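Local coordinates for GrpB family protein (Enterococcus faecalis, PDB 2NRK) that is of unknown function, though its GrpB family belongs to a group related to nucleotidyltransferases, so a nucleotide-handling role is possible but unproven, at residues S42-A50 against A131-K139; F73-M81 against L92-V103. All coordinates share one frame; numbering follows the deposited sequence.

Contact 1: residues S42-A50 against A131-K139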
loop_
_atom_site.group_PDB
_atom_site.type_symbol
_atom_site.label_atom_id
_atom_site.label_comp_id
_atom_site.label_asym_id
_atom_site.label_seq_id
_atom_site.Cartn_x
_atom_site.Cartn_y
_atom_site.Cartn_z
ATOM N N SER A 42 -13.307 7.092 -11.705
ATOM C CA SER A 42 -14.397 8.014 -11.316
ATOM C C SER A 42 -15.726 7.313 -11.114
ATOM O O SER A 42 -16.534 7.773 -10.271
ATOM C CB SER A 42 -14.523 9.148 -12.325
ATOM O OG SER A 42 -13.366 9.962 -12.207
ATOM N N THR A 43 -15.976 6.210 -11.835
ATOM C CA THR A 43 -17.306 5.565 -11.672
ATOM C C THR A 43 -17.468 4.861 -10.313
ATOM O O THR A 43 -18.585 4.471 -9.945
ATOM C CB THR A 43 -17.693 4.588 -12.833
ATOM O OG1 THR A 43 -16.879 3.410 -12.750
ATOM C CG2 THR A 43 -17.597 5.272 -14.215
ATOM N N SER A 44 -16.373 4.743 -9.559
ATOM C CA SER A 44 -16.388 4.104 -8.239
ATOM C C SER A 44 -16.640 5.128 -7.116
ATOM O O SER A 44 -16.649 4.746 -5.955
ATOM C CB SER A 44 -15.061 3.356 -7.976
ATOM O OG SER A 44 -13.997 4.261 -7.700
ATOM N N VAL A 45 -16.816 6.406 -7.471
ATOM C CA VAL A 45 -17.019 7.462 -6.473
ATOM C C VAL A 45 -18.473 7.911 -6.555
ATOM O O VAL A 45 -18.871 8.595 -7.507
ATOM C CB VAL A 45 -16.081 8.651 -6.743
ATOM C CG1 VAL A 45 -16.317 9.771 -5.694
ATOM C CG2 VAL A 45 -14.628 8.185 -6.713
ATOM N N PRO A 46 -19.304 7.490 -5.593
ATOM C CA PRO A 46 -20.684 7.919 -5.696
ATOM C C PRO A 46 -20.871 9.433 -5.871
ATOM O O PRO A 46 -20.206 10.246 -5.207
ATOM C CB PRO A 46 -21.306 7.437 -4.367
ATOM C CG PRO A 46 -20.502 6.149 -4.079
ATOM C CD PRO A 46 -19.080 6.543 -4.480
ATOM N N ASN A 47 -21.753 9.765 -6.810
ATOM C CA ASN A 47 -22.149 11.142 -7.145
ATOM C C ASN A 47 -21.103 11.953 -7.932
ATOM O O ASN A 47 -21.284 13.153 -8.170
ATOM C CB ASN A 47 -22.679 11.885 -5.910
ATOM C CG ASN A 47 -23.748 11.094 -5.176
ATOM O OD1 ASN A 47 -24.639 10.500 -5.792
ATOM N ND2 ASN A 47 -23.667 11.081 -3.854
ATOM N N LEU A 48 -20.049 11.290 -8.387
ATOM C CA LEU A 48 -19.058 11.968 -9.225
ATOM C C LEU A 48 -19.452 11.841 -10.697
ATOM O O LEU A 48 -19.689 10.743 -11.187
ATOM C CB LEU A 48 -17.655 11.366 -9.003
ATOM C CG LEU A 48 -16.516 11.908 -9.870
ATOM C CD1 LEU A 48 -16.365 13.443 -9.782
ATOM C CD2 LEU A 48 -15.211 11.177 -9.436
ATOM N N ALA A 49 -19.509 12.975 -11.401
ATOM C CA ALA A 49 -19.706 12.962 -12.847
ATOM C C ALA A 49 -18.518 12.262 -13.521
ATOM O O ALA A 49 -17.365 12.415 -13.093
ATOM C CB ALA A 49 -19.857 14.385 -13.383
ATOM N N ALA A 50 -18.777 11.506 -14.584
ATOM C CA ALA A 50 -17.712 10.688 -15.181
ATOM C C ALA A 50 -18.062 10.213 -16.577
ATOM O O ALA A 50 -19.220 10.104 -16.916
ATOM C CB ALA A 50 -17.462 9.446 -14.320
ATOM N N ALA A 131 -14.275 16.012 -5.046
ATOM C CA ALA A 131 -14.928 15.287 -6.142
ATOM C C ALA A 131 -15.741 16.261 -7.016
ATOM O O ALA A 131 -15.723 16.162 -8.231
ATOM C CB ALA A 131 -15.809 14.178 -5.609
ATOM N N THR A 132 -16.447 17.211 -6.394
ATOM C CA THR A 132 -17.226 18.196 -7.148
ATOM C C THR A 132 -16.321 19.062 -8.025
ATOM O O THR A 132 -16.654 19.328 -9.180
ATOM C CB THR A 132 -18.092 19.025 -6.204
ATOM O OG1 THR A 132 -19.020 18.137 -5.568
ATOM C CG2 THR A 132 -18.845 20.119 -6.975
ATOM N N THR A 133 -15.154 19.440 -7.501
ATOM C CA THR A 133 -14.176 20.220 -8.267
ATOM C C THR A 133 -13.748 19.428 -9.492
ATOM O O THR A 133 -13.692 19.979 -10.598
ATOM C CB THR A 133 -12.951 20.607 -7.381
ATOM O OG1 THR A 133 -13.423 21.492 -6.371
ATOM C CG2 THR A 133 -11.881 21.351 -8.188
ATOM N N TYR A 134 -13.489 18.137 -9.279
ATOM C CA TYR A 134 -13.025 17.235 -10.327
ATOM C C TYR A 134 -14.113 17.044 -11.385
ATOM O O TYR A 134 -13.847 17.171 -12.585
ATOM C CB TYR A 134 -12.680 15.907 -9.696
ATOM C CG TYR A 134 -12.072 14.903 -10.625
ATOM C CD1 TYR A 134 -11.285 15.297 -11.692
ATOM C CD2 TYR A 134 -12.211 13.546 -10.349
ATOM C CE1 TYR A 134 -10.687 14.337 -12.532
ATOM C CE2 TYR A 134 -11.632 12.584 -11.167
ATOM C CZ TYR A 134 -10.859 13.005 -12.240
ATOM O OH TYR A 134 -10.292 12.027 -13.012
ATOM N N GLY A 135 -15.349 16.799 -10.940
ATOM C CA GLY A 135 -16.452 16.639 -11.897
ATOM C C GLY A 135 -16.698 17.882 -12.732
ATOM O O GLY A 135 -16.947 17.796 -13.953
ATOM N N THR A 136 -16.604 19.052 -12.088
ATOM C CA THR A 136 -16.796 20.331 -12.754
ATOM C C THR A 136 -15.708 20.529 -13.809
ATOM O O THR A 136 -15.993 20.968 -14.913
ATOM C CB THR A 136 -16.839 21.493 -11.728
ATOM O OG1 THR A 136 -18.029 21.351 -10.943
ATOM C CG2 THR A 136 -16.877 22.862 -12.423
ATOM N N LEU A 137 -14.474 20.195 -13.462
ATOM C CA LEU A 137 -13.372 20.294 -14.402
ATOM C C LEU A 137 -13.610 19.397 -15.612
ATOM O O LEU A 137 -13.419 19.819 -16.746
ATOM C CB LEU A 137 -12.047 19.947 -13.728
ATOM C CG LEU A 137 -10.826 19.796 -14.629
ATOM C CD1 LEU A 137 -10.569 21.120 -15.377
ATOM C CD2 LEU A 137 -9.667 19.426 -13.770
ATOM N N LYS A 138 -14.030 18.162 -15.364
ATOM C CA LYS A 138 -14.225 17.213 -16.465
ATOM C C LYS A 138 -15.331 17.703 -17.401
ATOM O O LYS A 138 -15.204 17.608 -18.631
ATOM C CB LYS A 138 -14.510 15.803 -15.924
ATOM C CG LYS A 138 -13.276 15.126 -15.285
ATOM C CD LYS A 138 -13.496 13.620 -15.028
ATOM C CE LYS A 138 -14.248 13.391 -13.750
ATOM N NZ LYS A 138 -14.676 11.968 -13.585
ATOM N N LYS A 139 -16.397 18.266 -16.823
ATOM C CA LYS A 139 -17.506 18.749 -17.617
ATOM C C LYS A 139 -17.052 19.935 -18.458
ATOM O O LYS A 139 -17.385 20.014 -19.646
ATOM C CB LYS A 139 -18.705 19.105 -16.722
ATOM C CG LYS A 139 -19.424 17.861 -16.194
ATOM C CD LYS A 139 -20.727 18.180 -15.461
ATOM C CE LYS A 139 -20.523 18.401 -13.974
ATOM N NZ LYS A 139 -21.811 18.736 -13.269
HETATM O O HOH W 1 -10.827 9.406 -12.567
HETATM O O HOH W 2 -19.630 15.424 -7.347
#
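Lys138 NZ is gripped from two places on the loop: it donates to Ser42 OG at 2.8 Å and to the backbone carbonyl Ala49 O, also at 2.8 Å, the latter bond lying in the carbonyl plane. A lysine suits this position because its long chain crosses from the helix to a buried ammonium site, where the two oxygens meet some of its need for partners. The bend at chi3 (-82°) turns the end of the chain across the ring of Tyr134, with CE 3.6 Å above the ring plane and over its centre. Ser42 OG, besides accepting a hydrogen bond from the lysine, bonds to a water that also reaches Tyr134 OH in the plane of the ring; the phenol is held further by Lys156, while Phe159 meets the ring.

Next to this polar patch the contact turns apolar. Leu48 has its CG anti to the backbone N (chi1 176°), beside the carbonyl carbon, and its two methyls diverge: CD1 settles on the helix backbone 3.2 Å from Ala131 O, and Leu48 CD2 comes obliquely to the Tyr134 ring, 3.9 Å from Tyr134 CD2. Gly135 has no side chain to hold the loop off, and its CA comes to 5.0 Å from that of Ala49, whose small CB also touches Lys139 CE. A type II turn from Val45 to Leu48, with Asn47 in the left-handed region that asparagine readily adopts, delivers Leu48. The Gly41-Ser42 pair directly after a sheet strand is consistent with the glycine-serine signature of the nucleotidyltransferase fold, here packed against helix 128-142.

Contact 2: residues F73-M81 against L92-V103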
loop_
_atom_site.group_PDB
_atom_site.type_symbol
_atom_site.label_atom_id
_atom_site.label_comp_id
_atom_site.label_asym_id
_atom_site.label_seq_id
_atom_site.Cartn_x
_atom_site.Cartn_y
_atom_site.Cartn_z
ATOM N N PHE A 73 -10.185 -13.836 -22.277
ATOM C CA PHE A 73 -10.646 -12.461 -22.202
ATOM C C PHE A 73 -11.168 -11.951 -23.545
ATOM O O PHE A 73 -12.181 -11.249 -23.594
ATOM C CB PHE A 73 -9.537 -11.552 -21.726
ATOM C CG PHE A 73 -9.155 -11.770 -20.295
ATOM C CD1 PHE A 73 -10.115 -11.640 -19.262
ATOM C CD2 PHE A 73 -7.835 -12.059 -19.967
ATOM C CE1 PHE A 73 -9.730 -11.833 -17.920
ATOM C CE2 PHE A 73 -7.444 -12.249 -18.615
ATOM C CZ PHE A 73 -8.401 -12.135 -17.608
ATOM N N GLU A 74 -10.489 -12.315 -24.634
ATOM C CA GLU A 74 -10.981 -11.945 -25.972
ATOM C C GLU A 74 -12.381 -12.517 -26.209
ATOM O O GLU A 74 -13.219 -11.870 -26.838
ATOM C CB GLU A 74 -10.007 -12.400 -27.066
ATOM C CG GLU A 74 -8.654 -11.667 -26.996
ATOM C CD GLU A 74 -7.725 -12.017 -28.159
ATOM O OE1 GLU A 74 -8.094 -12.894 -28.962
ATOM O OE2 GLU A 74 -6.645 -11.391 -28.249
ATOM N N ARG A 75 -12.611 -13.734 -25.722
ATOM C CA ARG A 75 -13.891 -14.428 -25.923
ATOM C C ARG A 75 -15.048 -13.623 -25.312
ATOM O O ARG A 75 -16.161 -13.618 -25.872
ATOM C CB ARG A 75 -13.850 -15.832 -25.315
ATOM C CG ARG A 75 -15.042 -16.701 -25.707
ATOM C CD ARG A 75 -15.070 -17.987 -24.887
ATOM N NE ARG A 75 -15.484 -17.718 -23.515
ATOM C CZ ARG A 75 -16.747 -17.477 -23.155
ATOM N NH1 ARG A 75 -17.034 -17.236 -21.892
ATOM N NH2 ARG A 75 -17.729 -17.489 -24.061
ATOM N N ILE A 76 -14.794 -12.938 -24.195
ATOM C CA ILE A 76 -15.831 -12.083 -23.587
ATOM C C ILE A 76 -15.721 -10.602 -24.006
ATOM O O ILE A 76 -16.264 -9.696 -23.349
ATOM C CB ILE A 76 -15.955 -12.293 -22.051
ATOM C CG1 ILE A 76 -14.691 -11.849 -21.311
ATOM C CG2 ILE A 76 -16.275 -13.775 -21.756
ATOM C CD1 ILE A 76 -14.930 -11.596 -19.761
ATOM N N GLY A 77 -14.972 -10.356 -25.078
ATOM C CA GLY A 77 -15.029 -9.064 -25.744
ATOM C C GLY A 77 -13.870 -8.118 -25.540
ATOM O O GLY A 77 -13.908 -7.016 -26.054
ATOM N N TYR A 78 -12.881 -8.521 -24.754
ATOM C CA TYR A 78 -11.727 -7.667 -24.493
ATOM C C TYR A 78 -10.676 -7.680 -25.591
ATOM O O TYR A 78 -10.419 -8.723 -26.225
ATOM C CB TYR A 78 -11.057 -8.053 -23.163
ATOM C CG TYR A 78 -11.878 -7.643 -21.964
ATOM C CD1 TYR A 78 -11.912 -6.296 -21.548
ATOM C CD2 TYR A 78 -12.652 -8.581 -21.282
ATOM C CE1 TYR A 78 -12.676 -5.905 -20.437
ATOM C CE2 TYR A 78 -13.437 -8.190 -20.182
ATOM C CZ TYR A 78 -13.412 -6.853 -19.772
ATOM O OH TYR A 78 -14.197 -6.423 -18.699
ATOM N N GLU A 79 -10.078 -6.509 -25.817
ATOM C CA GLU A 79 -8.778 -6.422 -26.423
ATOM C C GLU A 79 -7.743 -6.566 -25.306
ATOM O O GLU A 79 -7.789 -5.846 -24.293
ATOM C CB GLU A 79 -8.563 -5.041 -27.066
ATOM C CG GLU A 79 -9.194 -4.760 -28.365
ATOM C CD GLU A 79 -8.686 -3.390 -28.867
ATOM O OE1 GLU A 79 -9.239 -2.362 -28.422
ATOM O OE2 GLU A 79 -7.713 -3.365 -29.639
ATOM N N TYR A 80 -6.830 -7.504 -25.499
ATOM C CA TYR A 80 -5.808 -7.830 -24.522
ATOM C C TYR A 80 -4.569 -6.998 -24.832
ATOM O O TYR A 80 -3.854 -7.288 -25.792
ATOM C CB TYR A 80 -5.490 -9.320 -24.598
ATOM C CG TYR A 80 -4.634 -9.791 -23.449
ATOM C CD1 TYR A 80 -5.222 -10.173 -22.237
ATOM C CD2 TYR A 80 -3.247 -9.881 -23.576
ATOM C CE1 TYR A 80 -4.463 -10.613 -21.180
ATOM C CE2 TYR A 80 -2.454 -10.323 -22.498
ATOM C CZ TYR A 80 -3.085 -10.662 -21.306
ATOM O OH TYR A 80 -2.320 -11.091 -20.255
HETATM N N MSE A 81 -4.342 -5.942 -24.057
HETATM C CA MSE A 81 -3.359 -4.919 -24.460
HETATM C C MSE A 81 -1.945 -5.103 -23.883
HETATM O O MSE A 81 -1.035 -4.326 -24.221
HETATM C CB MSE A 81 -3.869 -3.497 -24.112
HETATM C CG MSE A 81 -5.186 -3.034 -24.763
HETATM SE SE MSE A 81 -5.178 -3.198 -26.642
HETATM C CE MSE A 81 -4.072 -1.691 -27.115
ATOM N N LEU A 92 -6.816 -4.463 -20.152
ATOM C CA LEU A 92 -7.876 -4.941 -21.054
ATOM C C LEU A 92 -8.832 -3.797 -21.315
ATOM O O LEU A 92 -9.154 -3.033 -20.414
ATOM C CB LEU A 92 -8.698 -6.077 -20.423
ATOM C CG LEU A 92 -8.022 -7.242 -19.687
ATOM C CD1 LEU A 92 -9.079 -8.165 -19.100
ATOM C CD2 LEU A 92 -7.157 -7.986 -20.625
ATOM N N ARG A 93 -9.324 -3.711 -22.541
ATOM C CA ARG A 93 -10.364 -2.739 -22.855
ATOM C C ARG A 93 -11.411 -3.369 -23.726
ATOM O O ARG A 93 -11.125 -4.233 -24.581
ATOM C CB ARG A 93 -9.767 -1.491 -23.545
ATOM C CG ARG A 93 -9.154 -1.772 -24.881
ATOM C CD ARG A 93 -8.378 -0.527 -25.385
ATOM N NE ARG A 93 -7.952 -0.792 -26.739
ATOM C CZ ARG A 93 -7.060 -0.056 -27.396
ATOM N NH1 ARG A 93 -6.513 0.995 -26.792
ATOM N NH2 ARG A 93 -6.724 -0.399 -28.629
ATOM N N LYS A 94 -12.640 -2.932 -23.498
ATOM C CA LYS A 94 -13.743 -3.287 -24.397
ATOM C C LYS A 94 -14.814 -2.215 -24.385
ATOM O O LYS A 94 -14.845 -1.388 -23.481
ATOM C CB LYS A 94 -14.300 -4.666 -24.023
ATOM C CG LYS A 94 -15.259 -4.753 -22.880
ATOM C CD LYS A 94 -15.793 -6.199 -22.809
ATOM C CE LYS A 94 -16.526 -6.492 -21.536
ATOM N NZ LYS A 94 -17.218 -7.870 -21.421
ATOM N N GLY A 95 -15.697 -2.220 -25.383
ATOM C CA GLY A 95 -15.756 -3.254 -26.397
ATOM C C GLY A 95 -15.406 -2.684 -27.741
ATOM O O GLY A 95 -15.001 -1.521 -27.838
ATOM N N PRO A 96 -15.605 -3.486 -28.808
ATOM C CA PRO A 96 -15.222 -3.045 -30.137
ATOM C C PRO A 96 -16.157 -1.945 -30.644
ATOM O O PRO A 96 -15.702 -1.041 -31.337
ATOM C CB PRO A 96 -15.346 -4.316 -30.981
ATOM C CG PRO A 96 -16.365 -5.143 -30.303
ATOM C CD PRO A 96 -16.242 -4.815 -28.820
ATOM N N ILE A 97 -17.437 -1.995 -30.266
ATOM C CA ILE A 97 -18.396 -0.969 -30.695
ATOM C C ILE A 97 -18.249 0.331 -29.892
ATOM O O ILE A 97 -18.004 1.393 -30.469
ATOM C CB ILE A 97 -19.863 -1.489 -30.730
ATOM C CG1 ILE A 97 -20.001 -2.595 -31.784
ATOM C CG2 ILE A 97 -20.843 -0.326 -31.040
ATOM C CD1 ILE A 97 -21.090 -3.631 -31.480
ATOM N N LYS A 98 -18.389 0.267 -28.568
ATOM C CA LYS A 98 -18.123 1.465 -27.776
ATOM C C LYS A 98 -17.344 1.113 -26.507
ATOM O O LYS A 98 -17.465 -0.005 -26.006
ATOM C CB LYS A 98 -19.403 2.207 -27.420
ATOM C CG LYS A 98 -20.263 1.525 -26.416
ATOM C CD LYS A 98 -21.259 2.517 -25.838
ATOM C CE LYS A 98 -22.467 1.791 -25.291
ATOM N NZ LYS A 98 -23.451 2.770 -24.736
ATOM N N ARG A 99 -16.558 2.065 -26.014
ATOM C CA ARG A 99 -15.719 1.820 -24.834
ATOM C C ARG A 99 -16.594 1.771 -23.583
ATOM O O ARG A 99 -17.291 2.752 -23.287
ATOM C CB ARG A 99 -14.645 2.895 -24.691
ATOM C CG ARG A 99 -13.536 2.506 -23.760
ATOM C CD ARG A 99 -12.750 1.259 -24.244
ATOM N NE ARG A 99 -12.039 1.475 -25.510
ATOM C CZ ARG A 99 -10.899 2.158 -25.629
ATOM N NH1 ARG A 99 -10.317 2.714 -24.554
ATOM N NH2 ARG A 99 -10.336 2.282 -26.825
ATOM N N THR A 100 -16.519 0.656 -22.841
ATOM C CA THR A 100 -17.379 0.440 -21.686
ATOM C C THR A 100 -16.626 -0.048 -20.430
ATOM O O THR A 100 -17.103 0.159 -19.318
ATOM C CB THR A 100 -18.496 -0.594 -21.993
ATOM O OG1 THR A 100 -17.912 -1.796 -22.557
ATOM C CG2 THR A 100 -19.514 -0.005 -22.976
ATOM N N HIS A 101 -15.530 -0.776 -20.622
ATOM C CA HIS A 101 -14.819 -1.420 -19.481
ATOM C C HIS A 101 -13.314 -1.301 -19.692
ATOM O O HIS A 101 -12.818 -1.584 -20.779
ATOM C CB HIS A 101 -15.153 -2.915 -19.338
ATOM C CG HIS A 101 -16.610 -3.222 -19.169
ATOM N ND1 HIS A 101 -17.506 -3.208 -20.219
ATOM C CD2 HIS A 101 -17.307 -3.636 -18.089
ATOM C CE1 HIS A 101 -18.700 -3.566 -19.781
ATOM N NE2 HIS A 101 -18.613 -3.814 -18.486
ATOM N N HIS A 102 -12.604 -0.847 -18.669
ATOM C CA HIS A 102 -11.120 -0.807 -18.681
ATOM C C HIS A 102 -10.675 -1.635 -17.470
ATOM O O HIS A 102 -11.167 -1.412 -16.352
ATOM C CB HIS A 102 -10.601 0.596 -18.504
ATOM C CG HIS A 102 -10.737 1.438 -19.729
ATOM N ND1 HIS A 102 -10.592 2.806 -19.704
ATOM C CD2 HIS A 102 -11.014 1.104 -21.009
ATOM C CE1 HIS A 102 -10.752 3.281 -20.926
ATOM N NE2 HIS A 102 -11.007 2.274 -21.739
ATOM N N VAL A 103 -9.839 -2.635 -17.715
ATOM C CA VAL A 103 -9.403 -3.532 -16.638
ATOM C C VAL A 103 -7.917 -3.383 -16.444
ATOM O O VAL A 103 -7.147 -3.526 -17.399
ATOM C CB VAL A 103 -9.767 -5.012 -16.988
ATOM C CG1 VAL A 103 -9.352 -5.956 -15.851
ATOM C CG2 VAL A 103 -11.265 -5.143 -17.273
#
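With CG between the backbone N and the carbonyl carbon in both (chi1 64° and 81°), Arg93 and Lys94 send their extended chains to different partners, Arg93 to Glu79 and Lys94 to Tyr78. Arg93 and Glu79 form an antiparallel hydrogen-bonded pair: Arg93 NE lies 2.6 Å from Glu79 OE1 in a salt bridge, reaching the oxygen from above the carboxylate plane, while NH2 adds weak bonds to both oxygens. Over one guanidinium face sits Met81 CE, 3.2 Å above the plane; this residue is a selenomethionine. Lys94 instead lies across the Tyr78 ring, with CD 3.8 Å from its centroid, and ends with NZ donating to Ile76 O at 2.8 Å, nearly straight in line with the carbonyl. Glu22 forms a salt bridge with that ammonium and is also hydrogen-bonded to Tyr78 OH.

The opposite face of Tyr78 is covered by Leu92 CD1, 4.1 Å from the centroid, so the ring is sandwiched between an aliphatic chain and a methyl. The same methyl stands over a face of Phe73, 3.8 Å from that centroid. Leucine suits the spot because its other branch, CD2, reaches Tyr80 CD1 at 3.3 Å.

Thr100 and His101 form a classic beta bulge opposite Lys94, between strands 89-94 and 101-107. Gly77, at a positive phi, is the C-prime residue of a Schellman motif that ends helix 70-75 and leads into the antiparallel hairpin 79-80/89-94, whose strand 79-80 is outermost in the mixed sheet.

Overall arrangement
From the N terminus the chain runs through helix 14-30 and strand 34-40 into the loop 42-50, the first half of contact 1. It then enters the sheet with strand 54-60, passes helix 70-75 and forms the hairpin of strands 79-80 and 89-94; contact 2, whose segments are 11 residues apart at the nearest ends, closes this short loop and extends into strand 101-107. Only after helix 111-126 does helix 128-142 return to complete contact 1. Contact 2 is thus nested inside the larger loop. The two do not touch: their centres lie about 23 Å apart. One ties the helical C-terminal part to a loop between sheet strands, the other joins the end of helix 70-75 and edge strand 79-80 to strands 89-94 and 101-107.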